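Local atomic coordinates of aminotransferase class-III (Ochrobactrum anthropi, PDB entry 5GHG), a protein that probably transfers amino groups between amines and carbonyl compounds as an omega-transaminase, using a pyridoxal-phosphate-type cofactor bound in its pocket. Residues V126-Y131 / S297-N302; R177-G182 / E208-A213; Q288-S291 / P295-A298; V377-G382 / L429-Q434; L423-P428 / D437-A442. The protein carries 1 engineered substitution. All coordinates share one frame; numbering follows the deposited sequence.

Overall arrangement
Interaction 1 closes the longest loop of the five, from helix 118-135 to strand 297-301, and interaction 2 is nested within it, laying helix 196-214 on strand 178-181. These two strands belong to one seven-stranded sheet; Trp130 and Arg177 bring the two contacts together. Interaction 3 is a short-range closure that ends on strand 297-301, sharing Ser297 and Ala298 with interaction 1. Further along, residues 377-382, 423-428, 429-434 and 437-442 alternate, so interactions 4 and 5 cross; their centres are about 8 Å apart, on the second sheet and helix 433-455. Gln288 packing on Leu429 joins interaction 3 to interaction 4.

Interaction 1: residues V126-Y131 / S297-N302; sequences VKLIWY and SAFLIN
Leu128 of helix 118-135 reaches toward Phe299 and Ile301, two alternate residues on one face of strand 297-301. The leucine is almost fully extended, its first side-chain torsion close to trans (chi1 177°), and this brings CD1 up to the strand side chains. There CD1 arrives at the edge of the Phe299 ring, near its plane, 3.9 Å from Phe299 CE2. The same methyl is in looser contact with Ile301, 4.5 Å from Ile301 CD1, so a single branch of Leu128 serves both neighbours.

Phe299 takes the rarer rotamer in which CG stands between the backbone N and the carbonyl carbon (chi1 61°). Its ring is flanked in plane by Ile301 CG2, which lies 3.9 Å from Phe299 CD2, so the isoleucine and the leucine both address the rim. The ring of Tyr113 on the adjacent strand 111-115 meets Phe299 with nearly parallel planes, which probably limits its rotation. Ile309 also packs on Leu128, while Lys127 NZ hydrogen-bonds to Val154 O of the second subunit.

No hydrogen bond joins the two segments, and all three touching residues are buried. Such helix-on-sheet packing is characteristic of the large domain of fold-type I, pyridoxal-phosphate-dependent aminotransferases; here the helix also begins with Gly118 and Ser119 of the cofactor pocket.

Interaction 2: residues R177-G182 / E208-A213; sequences RILHTG and EQLIIA
Leu210, on helix 196-214, rests against Leu179 and Thr181, which project from the same face of strand 178-181. Its CB points at the strand but is still 5.4 Å from Thr181 CB, too far to touch. From there CG lies anti to the backbone N (chi1 179°), which extends the side chain to the strand. CG itself makes a loose approach, 4.5 Å from Leu179 CD1, and the CD2 methyl makes the closest contacts. It stands 4.1 Å from Thr181 CB and 4.3 Å from Leu179 CB, bridging the bases of the two side chains. CD1, the other branch, comes no nearer than 4.5 Å, to Leu179 CD1.

His180, between the two contacting residues, points its CB to the other face of the sheet, where NE2 makes weak hydrogen bonds to the carbonyls of Leu161 and Thr162. On the helix, Ile211 turns instead to Ile145 of the next strand, 143-147, and to Val247 of helix 240-250. Strand 178-181 is the outermost strand of its sheet within this chain, so Leu210 covers the sheet at its margin.

Neither segment donates a hydrogen bond to the other. With no directional bond between the segments, the contact rests on dispersion and on excluding water from the three side chains.

Interaction 3: residues Q288-S291 / P295-A298; sequences QLSS and PISA
Leu289 and Ile296 carry most of this buried contact, and Ser290 adds a polar link beside them. Leu289 lays CD2 against the opposite backbone, 3.9 Å from Ile296 O and 4.1 Å from Ser297 CA. The same methyl touches side chains as well: it lies 4.2 Å from Ile296 CG2 and 4.3 Å from Ala298 CB.

Ile296 answers with its short branch. CG2 sits 3.8 Å from Ser290 CB, wedged between that serine and the leucine methyl; the Ile296 side chain also packs on Phe114 and on Leu97 of helix 93-104.

Ser290 is satisfied at its hydroxyl. A water donates to Ser290 OG at 3.1 Å and to Ile296 O at 2.8 Å, spanning the gap between the two segments where no direct hydrogen bond forms. Ser290 OG is also hydrogen-bonded to Leu294 O in the linking loop.

The chain here doubles back between two antiparallel neighbours, strands 282-285 and 297-301. Lys287, immediately before Gln288, lines the cofactor pocket, and the Ser297 side chain is about 5 Å from the bound cofactor. The loop thus runs from a pocket residue into strand 297-301 and probably forms part of the wall of the cofactor site, consistent with a fold-type I transaminase whose lysine follows a strand of the large-domain sheet.

Interaction 4: residues V377-G382 / L429-Q434; sequences VGLIAG and LIINDQ
An apolar contact between a beta-hairpin turn and the loop that leads into the C-terminal helix joins residues 377-382 to 429-434. On the hairpin side the contact is made by Leu379 alone, whose CD2 methyl enters the bend formed by Leu429 and Ile431. It lies 4.1 Å from Leu429 CA, 4.4 Å from Leu429 CD2 and 4.3 Å from Ile431 CG2, so backbone and side chains alike receive it. Leu429 starts off to the side of the hairpin but curls its end back toward Leu379. Ile430, between the two contacting residues, points away.

The hairpin presents Leu379 through a type II' turn from Val377 to Ile380. Gly378 takes the first of its two corner positions with a phi of 56°, which suits glycine, and Leu379 the second. Ile380 N bonds back to Val377 O at 3.1 Å, and a roughly trans first torsion (chi1 -156°) lets Leu379 project from the turn. On the partner side, Asn432 is the N-cap of helix 433-455 and its OD1 accepts from Gln435 N.

Helix 347-363 holds both partners: Asn350 ND2 bonds to the carbonyls of Leu429 and Ile431, Ala351 packs on both leucines, and Gln359 NE2 reaches Gly378 O and Ile380 O. The contact thus lies where this helix meets the tip of the hairpin formed by strands 371-377 and 380-385, just ahead of helix 433-455.

Interaction 5: residues L423-P428 / D437-A442; sequences LAFCPP and DTMVSA
A Met-aromatic contact joins Met439 of helix 433-455 to Phe425 at the end of strand 422-425. The sulfur lies 5.2 Å from the centroid of the Phe425 ring, in an oblique position 73° off the ring normal, and Met439 SD is 3.9 Å from Phe425 CD1. The two side chains run past each other in opposite directions, and Met439 CG lies 4.1 Å from Phe425 CD1.

Purely aliphatic packing continues at the methionine tip. The chain is extended through CG and SD, then bends at chi3 (-37°), turning the methyl toward the proline: Met439 CE is 4.0 Å from Pro427 CB.

No hydrogen bond crosses between the segments; within the helix, Asp437 O accepts from both Ser441 N and Ser441 OG, which approach from opposite faces of its carbonyl plane. The hydroxyl bond measures 3.0 Å from Ser441 OG to Asp437 O. Arg361 of helix 347-363 reaches the same turn, forming a salt bridge with Asp437 OD1 and a hydrogen bond with Ser441 OG.

Across the interface itself, therefore, cohesion comes from a polarisable sulfur and hydrocarbon surfaces, while the Asp437 and Ser441 polar groups are engaged with Arg361 and not with the strand segment.

Interaction 1: residues V126-Y131 / S297-N302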
# COMPACT_ATOMS: atom_id res chain seq x y z
N VAL B 126 3.20 -8.45 11.03
CA VAL B 126 2.25 -8.91 12.03
C VAL B 126 1.63 -10.24 11.60
O VAL B 126 1.49 -11.18 12.41
CB VAL B 126 1.17 -7.85 12.30
CG1 VAL B 126 0.09 -8.44 13.23
CG2 VAL B 126 1.79 -6.60 12.96
N LYS B 127 1.25 -10.34 10.32
CA LYS B 127 0.65 -11.57 9.81
C LYS B 127 1.63 -12.74 9.90
O LYS B 127 1.25 -13.85 10.30
CB LYS B 127 0.22 -11.36 8.35
CG LYS B 127 -0.90 -12.24 7.90
CD LYS B 127 -1.57 -11.71 6.63
CE LYS B 127 -0.83 -12.08 5.41
NZ LYS B 127 -1.70 -11.93 4.21
N LEU B 128 2.88 -12.50 9.52
CA LEU B 128 3.90 -13.54 9.58
C LEU B 128 4.12 -14.01 11.02
O LEU B 128 4.26 -15.20 11.27
CB LEU B 128 5.20 -13.02 8.97
CG LEU B 128 6.46 -13.89 8.95
CD1 LEU B 128 7.44 -13.29 7.95
CD2 LEU B 128 7.10 -13.97 10.36
N ILE B 129 4.11 -13.08 11.96
CA ILE B 129 4.30 -13.42 13.37
C ILE B 129 3.16 -14.30 13.87
O ILE B 129 3.39 -15.30 14.58
CB ILE B 129 4.45 -12.15 14.21
CG1 ILE B 129 5.83 -11.53 13.94
CG2 ILE B 129 4.28 -12.44 15.72
CD1 ILE B 129 5.99 -10.18 14.55
N TRP B 130 1.91 -13.97 13.51
CA TRP B 130 0.79 -14.81 13.92
C TRP B 130 0.87 -16.21 13.29
O TRP B 130 0.64 -17.23 13.96
CB TRP B 130 -0.54 -14.16 13.56
CG TRP B 130 -0.85 -12.94 14.29
CD1 TRP B 130 -0.22 -12.46 15.40
CD2 TRP B 130 -1.90 -12.00 14.00
NE1 TRP B 130 -0.80 -11.29 15.81
CE2 TRP B 130 -1.84 -10.99 14.97
CE3 TRP B 130 -2.89 -11.94 13.01
CZ2 TRP B 130 -2.71 -9.90 14.98
CZ3 TRP B 130 -3.77 -10.86 13.02
CH2 TRP B 130 -3.67 -9.85 14.00
N TYR B 131 1.17 -16.25 12.00
CA TYR B 131 1.37 -17.51 11.31
C TYR B 131 2.46 -18.34 12.00
O TYR B 131 2.29 -19.53 12.24
CB TYR B 131 1.74 -17.23 9.85
CG TYR B 131 1.94 -18.46 9.02
CD1 TYR B 131 0.89 -19.04 8.33
CD2 TYR B 131 3.21 -19.04 8.93
CE1 TYR B 131 1.09 -20.16 7.55
CE2 TYR B 131 3.41 -20.17 8.18
CZ TYR B 131 2.36 -20.73 7.49
OH TYR B 131 2.57 -21.86 6.74
N SER B 297 9.15 -1.13 -0.39
CA SER B 297 9.55 -1.33 1.00
C SER B 297 9.99 -2.78 1.15
O SER B 297 9.76 -3.61 0.27
CB SER B 297 8.41 -1.01 1.96
OG SER B 297 7.91 0.29 1.69
N ALA B 298 10.61 -3.06 2.28
CA ALA B 298 11.19 -4.38 2.51
C ALA B 298 11.23 -4.62 4.00
O ALA B 298 11.33 -3.68 4.79
CB ALA B 298 12.60 -4.50 1.92
N PHE B 299 11.18 -5.89 4.39
CA PHE B 299 11.60 -6.23 5.74
C PHE B 299 12.53 -7.44 5.68
O PHE B 299 12.45 -8.27 4.77
CB PHE B 299 10.41 -6.45 6.68
CG PHE B 299 9.48 -7.58 6.28
CD1 PHE B 299 8.39 -7.34 5.46
CD2 PHE B 299 9.67 -8.86 6.80
CE1 PHE B 299 7.52 -8.36 5.13
CE2 PHE B 299 8.81 -9.90 6.46
CZ PHE B 299 7.73 -9.65 5.63
N LEU B 300 13.45 -7.48 6.63
CA LEU B 300 14.39 -8.58 6.80
C LEU B 300 14.02 -9.36 8.05
O LEU B 300 13.59 -8.76 9.05
CB LEU B 300 15.81 -8.05 6.94
CG LEU B 300 16.42 -7.40 5.68
CD1 LEU B 300 17.58 -6.51 6.08
CD2 LEU B 300 16.91 -8.51 4.79
N ILE B 301 14.22 -10.67 8.01
CA ILE B 301 14.04 -11.49 9.21
C ILE B 301 15.28 -12.34 9.43
O ILE B 301 15.95 -12.75 8.47
CB ILE B 301 12.77 -12.37 9.13
CG1 ILE B 301 12.92 -13.41 8.03
CG2 ILE B 301 11.53 -11.52 8.88
CD1 ILE B 301 11.77 -14.39 7.99
N ASN B 302 15.57 -12.63 10.69
CA ASN B 302 16.75 -13.43 10.98
C ASN B 302 16.39 -14.91 10.98
O ASN B 302 15.24 -15.31 10.70
CB ASN B 302 17.41 -12.97 12.27
CG ASN B 302 16.56 -13.21 13.50
OD1 ASN B 302 15.51 -13.84 13.44
ND2 ASN B 302 17.02 -12.72 14.63

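Interaction 2: residues R177-G182 / E208-A213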
# COMPACT_ATOMS: atom_id res chain seq x y z
N ARG B 177 -5.34 -7.21 20.16
CA ARG B 177 -4.01 -7.80 20.17
C ARG B 177 -2.90 -6.77 20.13
O ARG B 177 -1.74 -7.13 20.34
CB ARG B 177 -3.79 -8.83 19.06
CG ARG B 177 -4.68 -10.07 19.17
CD ARG B 177 -4.45 -10.99 17.98
NE ARG B 177 -5.01 -12.30 18.20
CZ ARG B 177 -4.82 -13.34 17.40
NH1 ARG B 177 -4.08 -13.21 16.30
NH2 ARG B 177 -5.36 -14.51 17.70
N ILE B 178 -3.20 -5.51 19.88
CA ILE B 178 -2.16 -4.47 19.80
C ILE B 178 -2.21 -3.68 21.11
O ILE B 178 -3.25 -3.12 21.46
CB ILE B 178 -2.34 -3.56 18.59
CG1 ILE B 178 -2.47 -4.37 17.32
CG2 ILE B 178 -1.21 -2.54 18.53
CD1 ILE B 178 -1.40 -5.40 17.15
N LEU B 179 -1.09 -3.65 21.82
CA LEU B 179 -0.94 -2.94 23.08
C LEU B 179 0.03 -1.78 22.88
O LEU B 179 0.91 -1.84 22.01
CB LEU B 179 -0.39 -3.88 24.15
CG LEU B 179 -1.06 -5.25 24.25
CD1 LEU B 179 -0.33 -6.15 25.23
CD2 LEU B 179 -2.52 -5.11 24.62
N HIS B 180 -0.14 -0.72 23.66
CA HIS B 180 0.77 0.42 23.62
C HIS B 180 1.33 0.71 25.01
O HIS B 180 0.57 0.90 25.95
CB HIS B 180 0.10 1.70 23.08
CG HIS B 180 -0.34 1.57 21.66
ND1 HIS B 180 -1.53 0.99 21.32
CD2 HIS B 180 0.26 1.94 20.50
CE1 HIS B 180 -1.65 0.99 19.99
NE2 HIS B 180 -0.58 1.57 19.48
N THR B 181 2.64 0.75 25.10
CA THR B 181 3.33 1.16 26.33
C THR B 181 3.77 2.61 26.15
O THR B 181 3.37 3.28 25.19
CB THR B 181 4.47 0.17 26.62
OG1 THR B 181 4.97 0.40 27.95
CG2 THR B 181 5.60 0.27 25.59
N GLY B 182 4.57 3.13 27.07
CA GLY B 182 4.77 4.56 27.14
C GLY B 182 5.67 5.13 26.05
O GLY B 182 6.52 4.45 25.46
N GLU B 208 7.85 -4.18 31.51
CA GLU B 208 7.82 -5.50 32.14
C GLU B 208 6.51 -5.72 32.89
O GLU B 208 5.96 -6.83 32.87
CB GLU B 208 9.02 -5.69 33.06
CG GLU B 208 9.03 -7.05 33.78
CD GLU B 208 10.40 -7.38 34.36
OE1 GLU B 208 11.16 -6.44 34.69
OE2 GLU B 208 10.72 -8.58 34.47
N GLN B 209 5.98 -4.67 33.53
CA GLN B 209 4.70 -4.78 34.21
C GLN B 209 3.57 -5.09 33.24
O GLN B 209 2.67 -5.87 33.56
CB GLN B 209 4.38 -3.49 34.99
CG GLN B 209 5.29 -3.30 36.20
CD GLN B 209 5.27 -1.86 36.70
OE1 GLN B 209 4.29 -1.13 36.50
NE2 GLN B 209 6.33 -1.46 37.35
N LEU B 210 3.59 -4.47 32.07
CA LEU B 210 2.61 -4.79 31.03
C LEU B 210 2.74 -6.26 30.60
O LEU B 210 1.73 -6.98 30.50
CB LEU B 210 2.78 -3.85 29.83
CG LEU B 210 1.84 -4.08 28.64
CD1 LEU B 210 0.39 -3.96 29.04
CD2 LEU B 210 2.14 -3.10 27.50
N ILE B 211 3.96 -6.71 30.33
CA ILE B 211 4.17 -8.08 29.89
C ILE B 211 3.66 -9.07 30.94
O ILE B 211 2.97 -10.05 30.62
CB ILE B 211 5.65 -8.32 29.57
CG1 ILE B 211 6.08 -7.51 28.34
CG2 ILE B 211 5.97 -9.81 29.40
CD1 ILE B 211 7.60 -7.34 28.23
N ILE B 212 3.98 -8.82 32.21
CA ILE B 212 3.53 -9.72 33.27
C ILE B 212 2.02 -9.70 33.37
O ILE B 212 1.38 -10.76 33.46
CB ILE B 212 4.20 -9.35 34.60
CG1 ILE B 212 5.64 -9.85 34.59
CG2 ILE B 212 3.41 -9.94 35.78
CD1 ILE B 212 6.50 -9.27 35.70
N ALA B 213 1.41 -8.52 33.32
CA ALA B 213 -0.04 -8.42 33.48
C ALA B 213 -0.78 -9.08 32.31
O ALA B 213 -1.84 -9.66 32.50
CB ALA B 213 -0.48 -6.96 33.62

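Interaction 3: residues Q288-S291 / P295-A298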
# COMPACT_ATOMS: atom_id res chain seq x y z
N GLN B 288 14.02 5.97 2.24
CA GLN B 288 15.34 6.21 1.66
C GLN B 288 15.87 4.99 0.93
O GLN B 288 16.87 5.11 0.22
CB GLN B 288 16.35 6.65 2.73
CG GLN B 288 15.96 7.95 3.42
CD GLN B 288 17.13 8.70 4.04
OE1 GLN B 288 17.32 9.89 3.77
NE2 GLN B 288 17.92 8.02 4.86
N LEU B 289 15.24 3.83 1.09
CA LEU B 289 15.57 2.66 0.28
C LEU B 289 15.58 3.00 -1.21
O LEU B 289 16.46 2.56 -1.96
CB LEU B 289 14.56 1.55 0.57
CG LEU B 289 14.64 0.26 -0.23
CD1 LEU B 289 15.98 -0.43 -0.00
CD2 LEU B 289 13.48 -0.67 0.14
N SER B 290 14.62 3.81 -1.66
CA SER B 290 14.58 4.26 -3.04
C SER B 290 14.60 5.77 -3.17
O SER B 290 14.38 6.31 -4.27
CB SER B 290 13.32 3.71 -3.74
OG SER B 290 12.15 4.36 -3.24
N SER B 291 14.86 6.49 -2.07
CA SER B 291 14.66 7.94 -2.00
C SER B 291 13.25 8.33 -2.44
O SER B 291 13.02 9.45 -2.92
CB SER B 291 15.72 8.68 -2.83
OG SER B 291 16.99 8.54 -2.22
N PRO B 295 7.70 3.71 -5.26
CA PRO B 295 7.27 3.04 -4.02
C PRO B 295 7.86 1.64 -3.93
O PRO B 295 7.68 0.82 -4.84
CB PRO B 295 5.74 2.97 -4.16
CG PRO B 295 5.39 3.77 -5.39
CD PRO B 295 6.60 3.89 -6.23
N ILE B 296 8.56 1.36 -2.84
CA ILE B 296 9.01 0.01 -2.52
C ILE B 296 9.42 -0.02 -1.04
O ILE B 296 9.96 0.96 -0.51
CB ILE B 296 10.16 -0.45 -3.43
CG1 ILE B 296 10.59 -1.86 -3.06
CG2 ILE B 296 11.34 0.50 -3.31
CD1 ILE B 296 11.58 -2.51 -4.03
N SER B 297 9.15 -1.13 -0.39
CA SER B 297 9.55 -1.33 1.00
C SER B 297 9.99 -2.78 1.15
O SER B 297 9.76 -3.61 0.27
CB SER B 297 8.41 -1.01 1.96
OG SER B 297 7.91 0.29 1.69
N ALA B 298 10.61 -3.06 2.28
CA ALA B 298 11.19 -4.38 2.51
C ALA B 298 11.23 -4.62 4.00
O ALA B 298 11.33 -3.68 4.79
CB ALA B 298 12.60 -4.50 1.92
O HOH W 1 9.96 3.69 -1.09

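Interaction 4: residues V377-G382 / L429-Q434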
# COMPACT_ATOMS: atom_id res chain seq x y z
N VAL B 377 19.41 13.49 16.52
CA VAL B 377 20.66 12.78 16.31
C VAL B 377 20.91 12.71 14.82
O VAL B 377 19.97 12.70 14.02
CB VAL B 377 20.65 11.35 16.92
CG1 VAL B 377 19.56 10.51 16.31
CG2 VAL B 377 22.00 10.68 16.73
N GLY B 378 22.18 12.67 14.43
CA GLY B 378 22.49 12.57 13.02
C GLY B 378 21.83 13.72 12.26
O GLY B 378 21.94 14.89 12.65
N LEU B 379 21.12 13.38 11.17
CA LEU B 379 20.50 14.39 10.32
C LEU B 379 18.99 14.48 10.54
O LEU B 379 18.24 14.77 9.60
CB LEU B 379 20.84 14.13 8.85
CG LEU B 379 20.81 15.27 7.83
CD1 LEU B 379 21.67 16.48 8.27
CD2 LEU B 379 21.21 14.77 6.44
N ILE B 380 18.52 14.24 11.76
CA ILE B 380 17.10 14.41 12.07
C ILE B 380 16.98 15.17 13.38
O ILE B 380 17.71 14.88 14.33
CB ILE B 380 16.33 13.08 12.11
CG1 ILE B 380 14.83 13.33 12.16
CG2 ILE B 380 16.79 12.23 13.30
CD1 ILE B 380 13.98 12.11 11.92
N ALA B 381 16.08 16.14 13.43
CA ALA B 381 15.97 16.97 14.62
C ALA B 381 14.56 17.50 14.75
O ALA B 381 13.83 17.65 13.77
CB ALA B 381 16.97 18.14 14.60
N GLY B 382 14.19 17.81 15.98
CA GLY B 382 12.94 18.49 16.26
C GLY B 382 13.18 19.65 17.20
O GLY B 382 14.01 19.57 18.10
N LEU B 429 20.22 13.73 2.35
CA LEU B 429 21.57 13.28 2.68
C LEU B 429 22.64 14.04 1.91
O LEU B 429 23.80 14.06 2.33
CB LEU B 429 21.71 11.78 2.39
CG LEU B 429 20.65 10.83 2.96
CD1 LEU B 429 20.91 9.39 2.47
CD2 LEU B 429 20.69 10.89 4.47
N ILE B 430 22.26 14.66 0.78
CA ILE B 430 23.19 15.40 -0.06
C ILE B 430 23.40 16.85 0.38
O ILE B 430 24.17 17.58 -0.27
CB ILE B 430 22.72 15.43 -1.53
CG1 ILE B 430 21.33 16.07 -1.64
CG2 ILE B 430 22.77 14.01 -2.18
CD1 ILE B 430 21.00 16.55 -3.06
N ILE B 431 22.73 17.30 1.43
CA ILE B 431 22.86 18.70 1.84
C ILE B 431 24.31 19.01 2.23
O ILE B 431 25.06 18.12 2.66
CB ILE B 431 21.88 19.03 2.98
CG1 ILE B 431 21.75 20.55 3.17
CG2 ILE B 431 22.29 18.31 4.27
CD1 ILE B 431 20.58 20.96 4.04
N ASN B 432 24.72 20.26 2.06
CA ASN B 432 26.06 20.68 2.49
C ASN B 432 25.96 21.67 3.65
O ASN B 432 24.87 22.10 4.03
CB ASN B 432 26.87 21.26 1.32
CG ASN B 432 26.29 22.54 0.76
OD1 ASN B 432 25.84 23.40 1.50
ND2 ASN B 432 26.32 22.69 -0.57
N ASP B 433 27.11 22.02 4.24
CA ASP B 433 27.11 22.84 5.44
C ASP B 433 26.54 24.24 5.17
O ASP B 433 25.85 24.79 6.03
CB ASP B 433 28.52 22.95 6.05
CG ASP B 433 28.90 21.73 6.88
OD1 ASP B 433 28.01 20.91 7.25
OD2 ASP B 433 30.10 21.59 7.21
N GLN B 434 26.82 24.82 4.01
CA GLN B 434 26.28 26.14 3.70
C GLN B 434 24.75 26.12 3.68
O GLN B 434 24.10 27.07 4.09
CB GLN B 434 26.80 26.66 2.35
CG GLN B 434 28.31 26.54 2.16
CD GLN B 434 28.73 25.22 1.49
OE1 GLN B 434 28.97 24.20 2.18
NE2 GLN B 434 28.85 25.23 0.14

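Interaction 5: residues L423-P428 / D437-A442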
# COMPACT_ATOMS: atom_id res chain seq x y z
N LEU B 423 8.65 21.63 15.31
CA LEU B 423 9.12 21.74 13.93
C LEU B 423 10.22 20.71 13.69
O LEU B 423 11.19 20.65 14.45
CB LEU B 423 9.68 23.13 13.64
CG LEU B 423 8.72 24.30 13.84
CD1 LEU B 423 9.43 25.60 13.48
CD2 LEU B 423 7.47 24.10 13.02
N ALA B 424 10.09 19.92 12.63
CA ALA B 424 11.07 18.87 12.35
C ALA B 424 12.00 19.29 11.22
O ALA B 424 11.63 20.07 10.33
CB ALA B 424 10.39 17.55 11.98
N PHE B 425 13.22 18.78 11.26
CA PHE B 425 14.21 18.99 10.22
C PHE B 425 14.81 17.63 9.88
O PHE B 425 15.26 16.90 10.77
CB PHE B 425 15.25 19.99 10.67
CG PHE B 425 14.66 21.33 10.96
CD1 PHE B 425 14.58 22.29 9.96
CD2 PHE B 425 14.08 21.59 12.19
CE1 PHE B 425 13.99 23.51 10.20
CE2 PHE B 425 13.48 22.81 12.44
CZ PHE B 425 13.43 23.77 11.45
N CYS B 426 14.76 17.27 8.60
CA CYS B 426 15.21 15.97 8.13
C CYS B 426 15.62 16.13 6.67
O CYS B 426 14.98 15.58 5.76
CB CYS B 426 14.09 14.94 8.30
SG CYS B 426 14.48 13.25 7.83
N PRO B 427 16.67 16.91 6.41
CA PRO B 427 16.98 17.31 5.03
C PRO B 427 17.67 16.19 4.26
O PRO B 427 18.11 15.20 4.85
CB PRO B 427 17.89 18.52 5.22
CG PRO B 427 18.59 18.24 6.55
CD PRO B 427 17.50 17.61 7.40
N PRO B 428 17.76 16.32 2.94
CA PRO B 428 18.36 15.25 2.14
C PRO B 428 19.81 14.98 2.53
O PRO B 428 20.53 15.88 2.97
CB PRO B 428 18.23 15.75 0.70
CG PRO B 428 17.09 16.73 0.75
CD PRO B 428 17.21 17.40 2.10
N ASP B 437 23.42 25.84 7.17
CA ASP B 437 23.50 27.16 7.77
C ASP B 437 22.33 28.04 7.34
O ASP B 437 21.71 28.72 8.17
CB ASP B 437 24.84 27.82 7.40
CG ASP B 437 24.96 29.22 7.94
OD1 ASP B 437 24.73 29.40 9.15
OD2 ASP B 437 25.28 30.13 7.16
N THR B 438 22.02 28.05 6.05
CA THR B 438 20.88 28.81 5.56
C THR B 438 19.57 28.35 6.21
O THR B 438 18.75 29.18 6.61
CB THR B 438 20.79 28.65 4.03
OG1 THR B 438 21.99 29.17 3.46
CG2 THR B 438 19.61 29.41 3.46
N MET B 439 19.38 27.04 6.33
CA MET B 439 18.14 26.51 6.91
C MET B 439 17.97 26.93 8.37
O MET B 439 16.90 27.38 8.78
CB MET B 439 18.15 24.98 6.77
CG MET B 439 16.95 24.23 7.31
SD MET B 439 17.32 22.44 7.18
CE MET B 439 18.18 22.44 5.65
N VAL B 440 19.03 26.81 9.17
CA VAL B 440 18.92 27.13 10.59
C VAL B 440 18.80 28.64 10.79
O VAL B 440 18.08 29.09 11.69
CB VAL B 440 20.09 26.54 11.38
CG1 VAL B 440 20.04 27.03 12.82
CG2 VAL B 440 20.05 25.00 11.33
N SER B 441 19.48 29.44 9.97
CA SER B 441 19.29 30.88 10.06
C SER B 441 17.85 31.28 9.74
O SER B 441 17.33 32.24 10.32
CB SER B 441 20.26 31.62 9.14
OG SER B 441 21.60 31.39 9.54
N ALA B 442 17.19 30.56 8.83
CA ALA B 442 15.79 30.86 8.56
C ALA B 442 14.91 30.52 9.77
O ALA B 442 13.93 31.22 10.06
CB ALA B 442 15.30 30.10 7.33